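Local structure of acetyl-CoA C-acetyltransferase (Syntrophomonas wolfei subsp. wolfei, 7N7Z) at residues 295-300 and 328-333; 282-287 and 393-398. The protein probably catalyses the condensation of two acetyl-CoA molecules to acetoacetyl-CoA and the reverse thiolytic cleavage. One frame throughout, in Å; residues are numbered along the deposited sequence.

How the interactions relate
Both contacts are largely buried and belong to the C-terminal thiolase domain, but they hold different layers of it. Interaction 2 joins two neighbouring strands of the central sheet by backbone hydrogen bonds, whereas interaction 1 packs two helices by apolar side chains alone, with no hydrogen bond between 295-300 and 328-333. Interaction 1 lies farther from the centre of the chain and is nested within the loop that interaction 2 closes. The two touch directly: G295 CA is 3.5 Å from A394 CB, and V298 meets V287, so the first turn around G295-V298 rests against the start of strand 394-400 and the loop after strand 277-285. The predicted proton acceptor C388 lies near both.

Interaction 1. Residues 295-300 and 328-333; sequences GPAVAM and LGVVRM
The short helical segments 296-300 and 328-333 pass with their axes 9.3 Å apart at a crossing angle of -50°, and their backbones come nearest at A297 and V330. A297 is the pivot: its methyl points toward the other helix, and so small a side chain lets a long one lie over it. That long one is M333, whose CG stands anti to the backbone N (chi1 180°) and whose chain stays extended to its end, reaching out from its own helix and past A297. A297 CB therefore lies alongside the thioether, 3.4 Å from M333 SD and 3.5 Å from M333 CG, the latter closer than usual for two carbons. Beyond the sulfur the methyl M333 CE meets V298 CG1 tip to tip at 3.4 Å, again a tight fit, with the two side chains crossing obliquely. With CG1 anti to the carbonyl carbon (chi1 -67°), V298 turns this branch to M333 and leaves CG2 to V287. An unbranched thioether suits this place because it can span the gap without a polar group to satisfy. One turn earlier on the same helix, V330 fills the other side of A297: its CG1 lies 4.4 Å from A297 CB, while V330 CG2 meets P296 CD at 4.2 Å. P296 suits a first turn, where its missing N-H costs no helical hydrogen bond; G295 O accepts from both V298 N and A299 N. The ring of P296 also touches C388, the predicted proton acceptor, so this helix start packs against the probable active site. M300 turns to S386 of strand 382-387 and to W317 and V319 of strand 316-319, and L328 meets E178 and L182 of helix 176-196, placing helix 324-336 between two helical neighbours.

Interaction 2. Residues 282-287 and 393-398; sequences ICSEGV and SAMASL
Strands 282-285 and 394-398 run antiparallel, and two hydrogen-bonded pairs satisfy their facing backbone groups. C283 N donates to A396 O at 3.0 Å and A396 N returns a bond to C283 O, both nearly along the C=O axis. At the second pair E285 N reaches A394 O at 2.8 Å; both donors sit above the carbonyl plane, A394 N much farther, and its bond to E285 O is more bent (139° at the hydrogen) where the strands end. On the face of I282, S284, M395 and S397, M395 bends at chi3 so that its CE reaches I282 CG1 at 3.8 Å, while its CG lies 3.1 Å from S284 OG. Outward, M395 and S397 bond the backbone of L387 and A385, M395 O accepts from S386 OG, Q90 NE2 serves S393 O and weakly S284 OG, and S397 OG bonds W399. On the other face small C283 and A396 leave room for V303, and K302 forms a salt bridge with E285 and binds S284 O; S393 OG bonds S83 O of the second subunit. Strand 394-400 lies between 277-285 and 382-387, with helix 94-107 over M395 and helix 296-307 across the opposite face.

Interaction 1. Residues 295-300 and 328-333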
loop_
_atom_site.group_PDB
_atom_site.type_symbol
_atom_site.label_atom_id
_atom_site.label_comp_id
_atom_site.label_asym_id
_atom_site.label_seq_id
_atom_site.Cartn_x
_atom_site.Cartn_y
_atom_site.Cartn_z
ATOM N N GLY B 295 34.864 9.800 -7.996
ATOM C CA GLY B 295 35.073 8.786 -9.004
ATOM C C GLY B 295 35.708 9.307 -10.280
ATOM O O GLY B 295 36.659 8.720 -10.806
ATOM N N PRO B 296 35.186 10.414 -10.815
ATOM C CA PRO B 296 35.777 10.969 -12.044
ATOM C C PRO B 296 37.254 11.293 -11.909
ATOM O O PRO B 296 37.975 11.279 -12.914
ATOM C CB PRO B 296 34.940 12.231 -12.296
ATOM C CG PRO B 296 33.638 11.964 -11.614
ATOM C CD PRO B 296 33.977 11.148 -10.402
ATOM N N ALA B 297 37.730 11.583 -10.695
ATOM C CA ALA B 297 39.143 11.890 -10.509
ATOM C C ALA B 297 40.027 10.660 -10.668
ATOM O O ALA B 297 41.243 10.806 -10.830
ATOM C CB ALA B 297 39.365 12.516 -9.133
ATOM N N VAL B 298 39.450 9.459 -10.621
ATOM C CA VAL B 298 40.199 8.238 -10.862
ATOM C C VAL B 298 39.835 7.589 -12.193
ATOM O O VAL B 298 40.668 6.881 -12.770
ATOM C CB VAL B 298 40.014 7.235 -9.701
ATOM C CG1 VAL B 298 40.657 7.769 -8.429
ATOM C CG2 VAL B 298 38.540 6.930 -9.470
ATOM N N ALA B 299 38.622 7.815 -12.703
ATOM C CA ALA B 299 38.236 7.245 -13.987
ATOM C C ALA B 299 38.836 8.027 -15.150
ATOM O O ALA B 299 39.299 7.430 -16.129
ATOM C CB ALA B 299 36.712 7.205 -14.105
ATOM N N MET B 300 38.838 9.357 -15.062
ATOM C CA MET B 300 39.363 10.162 -16.162
ATOM C C MET B 300 40.833 9.875 -16.438
ATOM O O MET B 300 41.184 9.644 -17.608
ATOM C CB MET B 300 39.132 11.647 -15.866
ATOM C CG MET B 300 37.680 12.075 -15.966
ATOM S SD MET B 300 37.401 13.690 -15.216
ATOM C CE MET B 300 38.086 14.767 -16.472
ATOM N N LEU B 328 34.150 20.369 -6.974
ATOM C CA LEU B 328 35.340 20.992 -6.404
ATOM C C LEU B 328 36.245 19.961 -5.745
ATOM O O LEU B 328 37.464 20.157 -5.680
ATOM C CB LEU B 328 34.933 22.073 -5.403
ATOM C CG LEU B 328 34.111 23.235 -5.968
ATOM C CD1 LEU B 328 33.873 24.284 -4.895
ATOM C CD2 LEU B 328 34.782 23.866 -7.182
ATOM N N GLY B 329 35.675 18.858 -5.257
ATOM C CA GLY B 329 36.503 17.766 -4.777
ATOM C C GLY B 329 37.233 17.066 -5.907
ATOM O O GLY B 329 38.389 16.662 -5.757
ATOM N N VAL B 330 36.570 16.916 -7.056
ATOM C CA VAL B 330 37.222 16.314 -8.214
ATOM C C VAL B 330 38.371 17.193 -8.689
ATOM O O VAL B 330 39.462 16.701 -9.003
ATOM C CB VAL B 330 36.195 16.068 -9.336
ATOM C CG1 VAL B 330 36.901 15.778 -10.653
ATOM C CG2 VAL B 330 35.265 14.923 -8.961
ATOM N N VAL B 331 38.144 18.509 -8.753
ATOM C CA VAL B 331 39.216 19.432 -9.123
ATOM C C VAL B 331 40.410 19.251 -8.197
ATOM O O VAL B 331 41.564 19.226 -8.642
ATOM C CB VAL B 331 38.705 20.886 -9.099
ATOM C CG1 VAL B 331 39.854 21.858 -9.349
ATOM C CG2 VAL B 331 37.607 21.087 -10.127
ATOM N N ARG B 332 40.152 19.125 -6.895
ATOM C CA ARG B 332 41.242 18.995 -5.934
ATOM C C ARG B 332 41.969 17.666 -6.105
ATOM O O ARG B 332 43.202 17.631 -6.198
ATOM C CB ARG B 332 40.703 19.137 -4.511
ATOM C CG ARG B 332 41.781 19.368 -3.464
ATOM C CD ARG B 332 42.242 20.817 -3.440
ATOM N NE ARG B 332 41.192 21.715 -2.975
ATOM C CZ ARG B 332 40.849 21.872 -1.703
ATOM N NH1 ARG B 332 41.454 21.203 -0.735
ATOM N NH2 ARG B 332 39.871 22.720 -1.396
ATOM N N MET B 333 41.224 16.559 -6.147
ATOM C CA MET B 333 41.867 15.257 -6.294
ATOM C C MET B 333 42.634 15.171 -7.607
ATOM O O MET B 333 43.717 14.576 -7.664
ATOM C CB MET B 333 40.832 14.136 -6.207
ATOM C CG MET B 333 41.441 12.748 -6.361
ATOM S SD MET B 333 40.300 11.398 -6.011
ATOM C CE MET B 333 41.425 10.003 -6.046
#

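Interaction 2. Residues 282-287 and 393-398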
loop_
_atom_site.group_PDB
_atom_site.type_symbol
_atom_site.label_atom_id
_atom_site.label_comp_id
_atom_site.label_asym_id
_atom_site.label_seq_id
_atom_site.Cartn_x
_atom_site.Cartn_y
_atom_site.Cartn_z
ATOM N N ILE B 282 36.784 3.777 -22.999
ATOM C CA ILE B 282 35.665 3.757 -22.065
ATOM C C ILE B 282 35.964 2.710 -21.001
ATOM O O ILE B 282 36.373 1.589 -21.320
ATOM C CB ILE B 282 34.337 3.464 -22.787
ATOM C CG1 ILE B 282 33.169 3.539 -21.802
ATOM C CG2 ILE B 282 34.384 2.102 -23.461
ATOM C CD1 ILE B 282 31.821 3.706 -22.471
ATOM N N CYS B 283 35.771 3.062 -19.735
ATOM C CA CYS B 283 36.119 2.154 -18.649
ATOM C C CYS B 283 35.462 2.647 -17.369
ATOM O O CYS B 283 34.897 3.742 -17.316
ATOM C CB CYS B 283 37.637 2.050 -18.475
ATOM S SG CYS B 283 38.441 3.591 -17.971
ATOM N N SER B 284 35.544 1.812 -16.337
ATOM C CA SER B 284 35.069 2.145 -15.006
ATOM C C SER B 284 36.242 2.185 -14.035
ATOM O O SER B 284 37.323 1.652 -14.302
ATOM C CB SER B 284 34.028 1.131 -14.517
ATOM O OG SER B 284 32.964 0.999 -15.444
ATOM N N GLU B 285 36.013 2.837 -12.898
ATOM C CA GLU B 285 36.983 2.860 -11.810
ATOM C C GLU B 285 36.304 3.403 -10.562
ATOM O O GLU B 285 35.738 4.502 -10.583
ATOM C CB GLU B 285 38.207 3.699 -12.175
ATOM C CG GLU B 285 39.301 3.684 -11.110
ATOM C CD GLU B 285 40.037 2.356 -11.037
ATOM O OE1 GLU B 285 39.875 1.528 -11.959
ATOM O OE2 GLU B 285 40.776 2.136 -10.053
ATOM N N GLY B 286 36.355 2.645 -9.472
ATOM C CA GLY B 286 35.581 2.950 -8.294
ATOM C C GLY B 286 36.350 3.724 -7.241
ATOM O O GLY B 286 37.578 3.780 -7.241
ATOM N N VAL B 287 35.586 4.346 -6.345
ATOM C CA VAL B 287 36.095 4.936 -5.118
ATOM C C VAL B 287 35.152 4.519 -3.997
ATOM O O VAL B 287 34.074 3.976 -4.237
ATOM C CB VAL B 287 36.211 6.473 -5.199
ATOM C CG1 VAL B 287 37.230 6.875 -6.254
ATOM C CG2 VAL B 287 34.857 7.101 -5.493
ATOM N N SER B 393 31.595 3.157 -8.284
ATOM C CA SER B 393 32.068 2.707 -9.589
ATOM C C SER B 393 31.781 3.738 -10.674
ATOM O O SER B 393 30.752 3.664 -11.353
ATOM C CB SER B 393 31.426 1.367 -9.952
ATOM O OG SER B 393 31.862 0.338 -9.076
ATOM N N ALA B 394 32.692 4.692 -10.854
ATOM C CA ALA B 394 32.521 5.756 -11.830
ATOM C C ALA B 394 33.035 5.322 -13.201
ATOM O O ALA B 394 33.702 4.296 -13.350
ATOM C CB ALA B 394 33.243 7.021 -11.369
ATOM N N MET B 395 32.720 6.128 -14.213
ATOM C CA MET B 395 33.063 5.805 -15.589
ATOM C C MET B 395 33.577 7.044 -16.306
ATOM O O MET B 395 33.306 8.181 -15.909
ATOM C CB MET B 395 31.859 5.235 -16.351
ATOM C CG MET B 395 31.657 3.744 -16.158
ATOM S SD MET B 395 30.305 3.098 -17.160
ATOM C CE MET B 395 31.190 2.628 -18.648
ATOM N N ALA B 396 34.326 6.799 -17.379
ATOM C CA ALA B 396 34.806 7.847 -18.266
ATOM C C ALA B 396 34.970 7.252 -19.656
ATOM O O ALA B 396 35.218 6.053 -19.805
ATOM C CB ALA B 396 36.130 8.445 -17.777
ATOM N N SER B 397 34.825 8.098 -20.673
ATOM C CA SER B 397 34.920 7.644 -22.053
ATOM C C SER B 397 35.511 8.756 -22.905
ATOM O O SER B 397 35.351 9.942 -22.602
ATOM C CB SER B 397 33.551 7.222 -22.601
ATOM O OG SER B 397 32.592 8.251 -22.432
ATOM N N LEU B 398 36.194 8.357 -23.977
ATOM C CA LEU B 398 36.861 9.283 -24.882
ATOM C C LEU B 398 36.438 8.998 -26.315
ATOM O O LEU B 398 36.231 7.841 -26.696
ATOM C CB LEU B 398 38.382 9.181 -24.759
ATOM C CG LEU B 398 38.943 9.516 -23.377
ATOM C CD1 LEU B 398 40.346 8.950 -23.224
ATOM C CD2 LEU B 398 38.934 11.018 -23.143
#